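Local coordinates for protein deoxy-D-mannose-octulosonate 8-phosphate phosphatase (Haemophilus influenzae Rd, PDB 1K1E) that hydrolyses 3-deoxy-D-manno-octulosonate 8-phosphate to KDO and inorganic phosphate, a magnesium-dependent step of lipopolysaccharide biosynthesis, at residues A[8-13]-A[95-100]; A[120-125]-A[149-154]. All coordinates share one frame; numbering follows the deposited sequence.

Interaction 1 of 2, residues A[8-13]-A[95-100]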
ATOM      1  N   ILE A   8      17.213  23.441  16.126  1.00 15.79           N
ATOM      2  CA  ILE A   8      15.915  22.850  16.425  1.00 10.96           C
ATOM      3  C   ILE A   8      15.921  22.092  17.728  1.00 10.71           C
ATOM      4  O   ILE A   8      16.796  21.248  17.949  1.00 18.70           O
ATOM      5  CB  ILE A   8      15.451  21.894  15.270  1.00 13.12           C
ATOM      6  CG1 ILE A   8      15.297  22.766  13.990  1.00 13.68           C
ATOM      7  CG2 ILE A   8      14.130  21.188  15.656  1.00 23.56           C
ATOM      8  CD1 ILE A   8      14.942  22.028  12.707  1.00 22.21           C
ATOM      9  N   LYS A   9      14.942  22.414  18.572  1.00 16.43           N
ATOM     10  CA  LYS A   9      14.742  21.791  19.861  1.00 18.25           C
ATOM     11  C   LYS A   9      13.392  21.102  19.951  1.00 15.78           C
ATOM     12  O   LYS A   9      13.156  20.352  20.896  1.00 15.47           O
ATOM     13  CB  LYS A   9      14.833  22.825  21.011  1.00 20.39           C
ATOM     14  CG  LYS A   9      16.228  23.436  21.121  1.00 17.32           C
ATOM     15  CD  LYS A   9      17.320  22.390  21.316  1.00 17.37           C
ATOM     16  CE  LYS A   9      17.125  21.566  22.595  1.00 20.02           C
ATOM     17  NZ  LYS A   9      18.301  20.766  22.773  1.00 16.92           N
ATOM     18  N   PHE A  10      12.534  21.317  18.962  1.00 18.62           N
ATOM     19  CA  PHE A  10      11.178  20.784  18.964  1.00 18.03           C
ATOM     20  C   PHE A  10      10.726  20.525  17.535  1.00 13.45           C
ATOM     21  O   PHE A  10      10.917  21.332  16.650  1.00 15.67           O
ATOM     22  CB  PHE A  10      10.287  21.833  19.620  1.00 13.17           C
ATOM     23  CG  PHE A  10       8.879  21.396  19.944  1.00 13.91           C
ATOM     24  CD1 PHE A  10       8.567  20.096  20.379  1.00 13.93           C
ATOM     25  CD2 PHE A  10       7.849  22.362  19.877  1.00 14.59           C
ATOM     26  CE1 PHE A  10       7.228  19.749  20.740  1.00 15.47           C
ATOM     27  CE2 PHE A  10       6.524  22.041  20.228  1.00 17.49           C
ATOM     28  CZ  PHE A  10       6.205  20.754  20.650  1.00 13.14           C
ATOM     29  N   VAL A  11      10.095  19.397  17.355  1.00 12.14           N
ATOM     30  CA  VAL A  11       9.561  19.003  16.045  1.00 10.49           C
ATOM     31  C   VAL A  11       8.103  18.705  16.275  1.00 16.69           C
ATOM     32  O   VAL A  11       7.747  17.915  17.164  1.00 16.45           O
ATOM     33  CB  VAL A  11      10.227  17.752  15.562  1.00 16.77           C
ATOM     34  CG1 VAL A  11       9.464  17.171  14.308  1.00 13.60           C
ATOM     35  CG2 VAL A  11      11.645  18.068  15.227  1.00 16.88           C
ATOM     36  N   ILE A  12       7.242  19.399  15.545  1.00 11.26           N
ATOM     37  CA  ILE A  12       5.786  19.148  15.598  1.00 11.24           C
ATOM     38  C   ILE A  12       5.439  18.461  14.252  1.00 12.35           C
ATOM     39  O   ILE A  12       5.795  18.983  13.145  1.00 12.13           O
ATOM     40  CB  ILE A  12       4.998  20.481  15.646  1.00  5.69           C
ATOM     41  CG1 ILE A  12       5.265  21.209  16.955  1.00  8.64           C
ATOM     42  CG2 ILE A  12       3.477  20.216  15.515  1.00 11.11           C
ATOM     43  CD1 ILE A  12       4.755  22.633  16.861  1.00 13.79           C
ATOM     44  N   THR A  13       4.711  17.358  14.330  1.00  9.93           N
ATOM     45  CA  THR A  13       4.352  16.659  13.128  1.00  9.21           C
ATOM     46  C   THR A  13       2.840  16.462  12.946  1.00 14.47           C
ATOM     47  O   THR A  13       2.092  16.094  13.872  1.00 12.95           O
ATOM     48  CB  THR A  13       5.067  15.258  13.046  1.00 14.13           C
ATOM     49  OG1 THR A  13       4.718  14.640  11.801  1.00 13.34           O
ATOM     50  CG2 THR A  13       4.588  14.328  14.094  1.00  9.65           C
ATOM     51  N   ALA A  95       6.370  22.955  25.266  1.00 15.49           N
ATOM     52  CA  ALA A  95       7.739  22.419  25.125  1.00 20.77           C
ATOM     53  C   ALA A  95       8.810  23.271  25.779  1.00 20.63           C
ATOM     54  O   ALA A  95       9.927  22.808  26.049  1.00 20.74           O
ATOM     55  CB  ALA A  95       8.106  22.217  23.583  1.00 18.44           C
ATOM     56  N   GLY A  96       8.496  24.531  25.995  1.00 20.97           N
ATOM     57  CA  GLY A  96       9.471  25.425  26.580  1.00 23.10           C
ATOM     58  C   GLY A  96      10.436  25.904  25.513  1.00 21.53           C
ATOM     59  O   GLY A  96      11.591  26.255  25.795  1.00 22.78           O
ATOM     60  N   VAL A  97       9.977  25.904  24.268  1.00 20.62           N
ATOM     61  CA  VAL A  97      10.843  26.325  23.176  1.00 23.06           C
ATOM     62  C   VAL A  97      10.160  27.392  22.378  1.00 15.00           C
ATOM     63  O   VAL A  97       8.948  27.521  22.412  1.00 25.10           O
ATOM     64  CB  VAL A  97      11.168  25.158  22.230  1.00 22.39           C
ATOM     65  CG1 VAL A  97      11.772  24.005  23.006  1.00 18.84           C
ATOM     66  CG2 VAL A  97       9.917  24.767  21.500  1.00 31.38           C
ATOM     67  N   THR A  98      10.942  28.164  21.647  1.00 14.32           N
ATOM     68  CA  THR A  98      10.413  29.240  20.843  1.00 16.09           C
ATOM     69  C   THR A  98      10.085  28.751  19.427  1.00 19.66           C
ATOM     70  O   THR A  98      10.507  27.661  19.040  1.00 16.79           O
ATOM     71  CB  THR A  98      11.432  30.378  20.691  1.00 24.98           C
ATOM     72  OG1 THR A  98      12.478  29.952  19.830  1.00 19.03           O
ATOM     73  CG2 THR A  98      12.080  30.711  22.077  1.00 25.33           C
ATOM     74  N   ALA A  99       9.356  29.570  18.662  1.00 13.14           N
ATOM     75  CA  ALA A  99       9.013  29.176  17.291  1.00 22.68           C
ATOM     76  C   ALA A  99      10.269  29.028  16.448  1.00 22.54           C
ATOM     77  O   ALA A  99      10.387  28.083  15.650  1.00 18.24           O
ATOM     78  CB  ALA A  99       8.039  30.193  16.622  1.00 22.85           C
ATOM     79  N   GLU A 100      11.228  29.936  16.603  1.00 17.21           N
ATOM     80  CA  GLU A 100      12.443  29.788  15.820  1.00 27.97           C
ATOM     81  C   GLU A 100      13.138  28.471  16.036  1.00 23.41           C
ATOM     82  O   GLU A 100      13.841  28.007  15.150  1.00 25.70           O
ATOM     83  CB  GLU A 100      13.463  30.932  16.072  1.00 27.95           C
ATOM     84  CG  GLU A 100      13.766  31.294  17.496  1.00 38.31           C
ATOM     85  CD  GLU A 100      14.788  32.460  17.579  1.00 41.18           C
ATOM     86  OE1 GLU A 100      14.906  33.127  18.657  1.00 48.36           O
ATOM     87  OE2 GLU A 100      15.481  32.697  16.547  1.00 42.11           O
TER
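The methyl of Ala95 sits squarely over the ring of Phe10. Its CB is 3.5 Å from the ring centroid and only 4° off the ring normal, so all six ring carbons lie at nearly equal distances from it: a CH-pi contact made by a single methyl on one face. Val97 meets the same side chain nearer its root. Its CG2 comes to 3.5 Å from Phe10 CB and 3.6 Å from Phe10 CD2, approaching the ring obliquely, with the two side chains crossing at about a right angle. The other branch of the valine, CG1, touches CB of Lys9, the residue just before strand 10-14, at 3.8 Å. Beyond CB the lysine chain bends twice and leaves the contact, and NZ ends in a salt bridge with Asp51. No hydrogen bond joins the two segments; the contact is entirely apolar.

Phe10 has CG anti to its own backbone N (chi1 -170°), which swings the ring out from the strand to Ala95, the last residue of helix 84-95. Val97 is brought to the base of that ring by the way the helix stops. Gly96, with positive phi, is the C' residue of a Schellman motif: Val97 N bonds to Met92 O and Gly96 N to Lys93 O, and the chain then turns back toward the sheet. Gln53 NE2 donates a hydrogen bond to the carbonyl O of Ala95.

Phe10 also packs on Gln53 and Ala55 of the adjoining strand 53-58, while Val97 touches Thr102 of strand 102-106. Strand 10-14 runs between these two in the parallel sheet, and the end of helix 84-95 lies across the start of the strand before the chain enters 102-106.

Interaction 2 of 2, residues A[120-125]-A[149-154]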
ATOM      1  N   THR A 120      11.030  26.525  11.027  1.00 14.20           N
ATOM      2  CA  THR A 120      11.503  25.695   9.909  1.00 13.41           C
ATOM      3  C   THR A 120      10.340  24.794   9.525  1.00 19.73           C
ATOM      4  O   THR A 120       9.588  24.362  10.405  1.00 21.67           O
ATOM      5  CB  THR A 120      12.675  24.788  10.394  1.00 19.83           C
ATOM      6  OG1 THR A 120      13.755  25.630  10.833  1.00 26.30           O
ATOM      7  CG2 THR A 120      13.159  23.852   9.320  1.00 21.02           C
ATOM      8  N   SER A 121      10.189  24.509   8.239  1.00 14.90           N
ATOM      9  CA  SER A 121       9.082  23.660   7.807  1.00 13.61           C
ATOM     10  C   SER A 121       9.541  22.717   6.698  1.00 16.22           C
ATOM     11  O   SER A 121      10.349  23.081   5.850  1.00 19.45           O
ATOM     12  CB  SER A 121       7.949  24.544   7.276  1.00 14.87           C
ATOM     13  OG  SER A 121       8.459  25.440   6.295  1.00 15.75           O
ATOM     14  N   PHE A 122       8.930  21.536   6.688  1.00 14.91           N
ATOM     15  CA  PHE A 122       9.191  20.470   5.750  1.00 13.82           C
ATOM     16  C   PHE A 122       7.908  19.957   5.149  1.00 15.61           C
ATOM     17  O   PHE A 122       6.894  19.869   5.840  1.00 11.27           O
ATOM     18  CB  PHE A 122       9.780  19.276   6.483  1.00 10.51           C
ATOM     19  CG  PHE A 122      11.165  19.536   7.062  1.00  9.62           C
ATOM     20  CD1 PHE A 122      11.299  20.174   8.294  1.00 18.04           C
ATOM     21  CD2 PHE A 122      12.305  19.111   6.407  1.00 20.89           C
ATOM     22  CE1 PHE A 122      12.530  20.384   8.858  1.00 18.30           C
ATOM     23  CE2 PHE A 122      13.590  19.318   6.990  1.00 23.15           C
ATOM     24  CZ  PHE A 122      13.690  19.962   8.223  1.00 21.28           C
ATOM     25  N   ALA A 123       7.965  19.601   3.867  1.00 11.71           N
ATOM     26  CA  ALA A 123       6.782  19.012   3.238  1.00 13.77           C
ATOM     27  C   ALA A 123       7.199  17.657   2.748  1.00 14.19           C
ATOM     28  O   ALA A 123       8.337  17.498   2.266  1.00 11.63           O
ATOM     29  CB  ALA A 123       6.298  19.895   2.031  1.00 11.80           C
ATOM     30  N   VAL A 124       6.300  16.685   2.878  1.00 12.65           N
ATOM     31  CA  VAL A 124       6.525  15.333   2.343  1.00 14.13           C
ATOM     32  C   VAL A 124       6.520  15.399   0.825  1.00 11.42           C
ATOM     33  O   VAL A 124       5.952  16.332   0.220  1.00 11.31           O
ATOM     34  CB  VAL A 124       5.448  14.314   2.846  1.00 14.75           C
ATOM     35  CG1 VAL A 124       5.568  14.178   4.357  1.00 12.77           C
ATOM     36  CG2 VAL A 124       4.019  14.785   2.470  1.00 16.18           C
ATOM     37  N   ALA A 125       7.174  14.424   0.216  1.00 12.83           N
ATOM     38  CA  ALA A 125       7.314  14.423  -1.259  1.00 13.68           C
ATOM     39  C   ALA A 125       6.049  14.447  -2.098  1.00 16.26           C
ATOM     40  O   ALA A 125       6.082  14.847  -3.269  1.00 15.82           O
ATOM     41  CB  ALA A 125       8.151  13.246  -1.667  1.00 12.67           C
ATOM     42  N   ARG A 149      11.326  10.324   9.228  1.00 14.77           N
ATOM     43  CA  ARG A 149      12.698   9.836   9.466  1.00 13.79           C
ATOM     44  C   ARG A 149      13.716  10.569   8.591  1.00 14.39           C
ATOM     45  O   ARG A 149      14.813  10.864   9.028  1.00 12.52           O
ATOM     46  CB  ARG A 149      12.766   8.345   9.168  1.00  8.33           C
ATOM     47  CG  ARG A 149      14.118   7.727   9.474  1.00 13.40           C
ATOM     48  CD  ARG A 149      14.645   7.995  10.864  1.00 11.57           C
ATOM     49  NE  ARG A 149      15.950   7.320  11.039  1.00 13.47           N
ATOM     50  CZ  ARG A 149      16.075   6.040  11.322  1.00 12.62           C
ATOM     51  NH1 ARG A 149      14.996   5.274  11.479  1.00 10.35           N
ATOM     52  NH2 ARG A 149      17.277   5.524  11.426  1.00 14.07           N
ATOM     53  N   GLU A 150      13.347  10.871   7.342  1.00 12.34           N
ATOM     54  CA  GLU A 150      14.255  11.653   6.461  1.00 13.42           C
ATOM     55  C   GLU A 150      14.622  13.001   7.132  1.00 10.82           C
ATOM     56  O   GLU A 150      15.792  13.402   7.200  1.00 12.11           O
ATOM     57  CB  GLU A 150      13.573  11.922   5.118  1.00 11.88           C
ATOM     58  CG  GLU A 150      14.466  12.687   4.164  1.00 12.75           C
ATOM     59  CD  GLU A 150      13.808  12.836   2.789  1.00 13.23           C
ATOM     60  OE1 GLU A 150      14.341  13.573   2.027  1.00 13.97           O
ATOM     61  OE2 GLU A 150      12.736  12.230   2.527  1.00 17.66           O
ATOM     62  N   MET A 151      13.588  13.668   7.647  1.00 12.12           N
ATOM     63  CA  MET A 151      13.719  14.904   8.353  1.00 12.91           C
ATOM     64  C   MET A 151      14.495  14.710   9.663  1.00 13.43           C
ATOM     65  O   MET A 151      15.452  15.442   9.943  1.00 13.88           O
ATOM     66  CB  MET A 151      12.319  15.496   8.656  1.00  8.86           C
ATOM     67  CG  MET A 151      12.404  16.840   9.469  1.00 15.15           C
ATOM     68  SD  MET A 151      10.750  17.209  10.114  1.00 16.00           S
ATOM     69  CE  MET A 151      10.314  15.684  11.177  1.00 12.80           C
ATOM     70  N   SER A 152      14.104  13.751  10.510  1.00 11.94           N
ATOM     71  CA  SER A 152      14.877  13.627  11.779  1.00 15.91           C
ATOM     72  C   SER A 152      16.342  13.353  11.542  1.00 18.25           C
ATOM     73  O   SER A 152      17.216  13.919  12.216  1.00 12.90           O
ATOM     74  CB  SER A 152      14.296  12.566  12.726  1.00 15.63           C
ATOM     75  OG  SER A 152      14.241  11.293  12.125  1.00 12.01           O
ATOM     76  N   ASP A 153      16.639  12.505  10.569  1.00 11.55           N
ATOM     77  CA  ASP A 153      18.026  12.205  10.252  1.00 13.42           C
ATOM     78  C   ASP A 153      18.734  13.515   9.877  1.00 15.77           C
ATOM     79  O   ASP A 153      19.865  13.740  10.290  1.00 16.04           O
ATOM     80  CB  ASP A 153      18.145  11.289   9.030  1.00 17.39           C
ATOM     81  CG  ASP A 153      17.880   9.830   9.332  1.00 17.10           C
ATOM     82  OD1 ASP A 153      17.825   9.107   8.329  1.00 14.91           O
ATOM     83  OD2 ASP A 153      17.769   9.385  10.494  1.00 13.14           O
ATOM     84  N   MET A 154      18.066  14.347   9.070  1.00 10.82           N
ATOM     85  CA  MET A 154      18.679  15.616   8.614  1.00 12.21           C
ATOM     86  C   MET A 154      18.963  16.529   9.787  1.00 19.68           C
ATOM     87  O   MET A 154      20.059  17.137   9.877  1.00 16.88           O
ATOM     88  CB  MET A 154      17.726  16.388   7.676  1.00 17.32           C
ATOM     89  CG  MET A 154      17.557  15.808   6.306  1.00 24.40           C
ATOM     90  SD  MET A 154      16.529  16.930   5.303  1.00 35.21           S
ATOM     91  CE  MET A 154      17.272  18.451   5.702  1.00 12.62           C
TER
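Met151 lays its CG and SD over one face of the Phe122 ring, and two kinds of contact come from that one side chain. The first is CH-pi: Met151 CG stands 3.4 Å from the ring centroid, 6° off the normal. The second is a Met-aromatic contact, in which SD sits 3.9 Å from the centroid, over the same face but displaced toward the CD1 side, where it comes to 3.5 Å from Phe122 CD1. Chi1 of 178° and an extended chi2 send the chain out from the helix until CG is over the ring centre, and the bend at chi3 turns CE away from the ring.

Met154, one helical turn on, deals with the rim of the ring. Its CE lies near the ring plane, 4.0 Å from Phe122 CE2, and its sulfur makes a looser, edge-on Met-aromatic contact, 5.5 Å from the centroid. Phe122 therefore has one methionine on a face and another at an edge, while Ala103 and Ile105 of strand 102-106 and the ring of His137 also pack on it.

Away from the ring, Arg149 NE makes a salt bridge of 2.8 Å to Asp153 OD2, which lies in the guanidinium plane. Both residues also reach another chain, Arg149 by a salt bridge to Asp108 of a second subunit and Asp153 by a hydrogen bond to Tyr130 of that subunit.

This is a helix covering a parallel sheet, as in the Rossmann-like core of the HAD phosphatases: helix 147-158 turns its apolar side to strand 120-123 and presents Arg149 and Asp153 to a neighbouring subunit of the tetramer.

In the fold
Both interactions put a phenylalanine of the same parallel sheet against atoms from a helix or its end, without a hydrogen bond across. Interaction 2 is the more deeply buried, with sulfur as well as carbon over its ring; interaction 1 is partly buried and made by aliphatic carbons and one ring, beside a lysine that leads outward. Strand 102-106 separates strands 10-14 and 120-123. The contacts meet where Val11 CG1 touches Met151 CE at 3.6 Å, so helix 147-158 also covers part of strand 10-14. A second subunit meets Arg149 and Asp153 on the helix of interaction 2, whereas interaction 1 is touched by no other chain of the assembly.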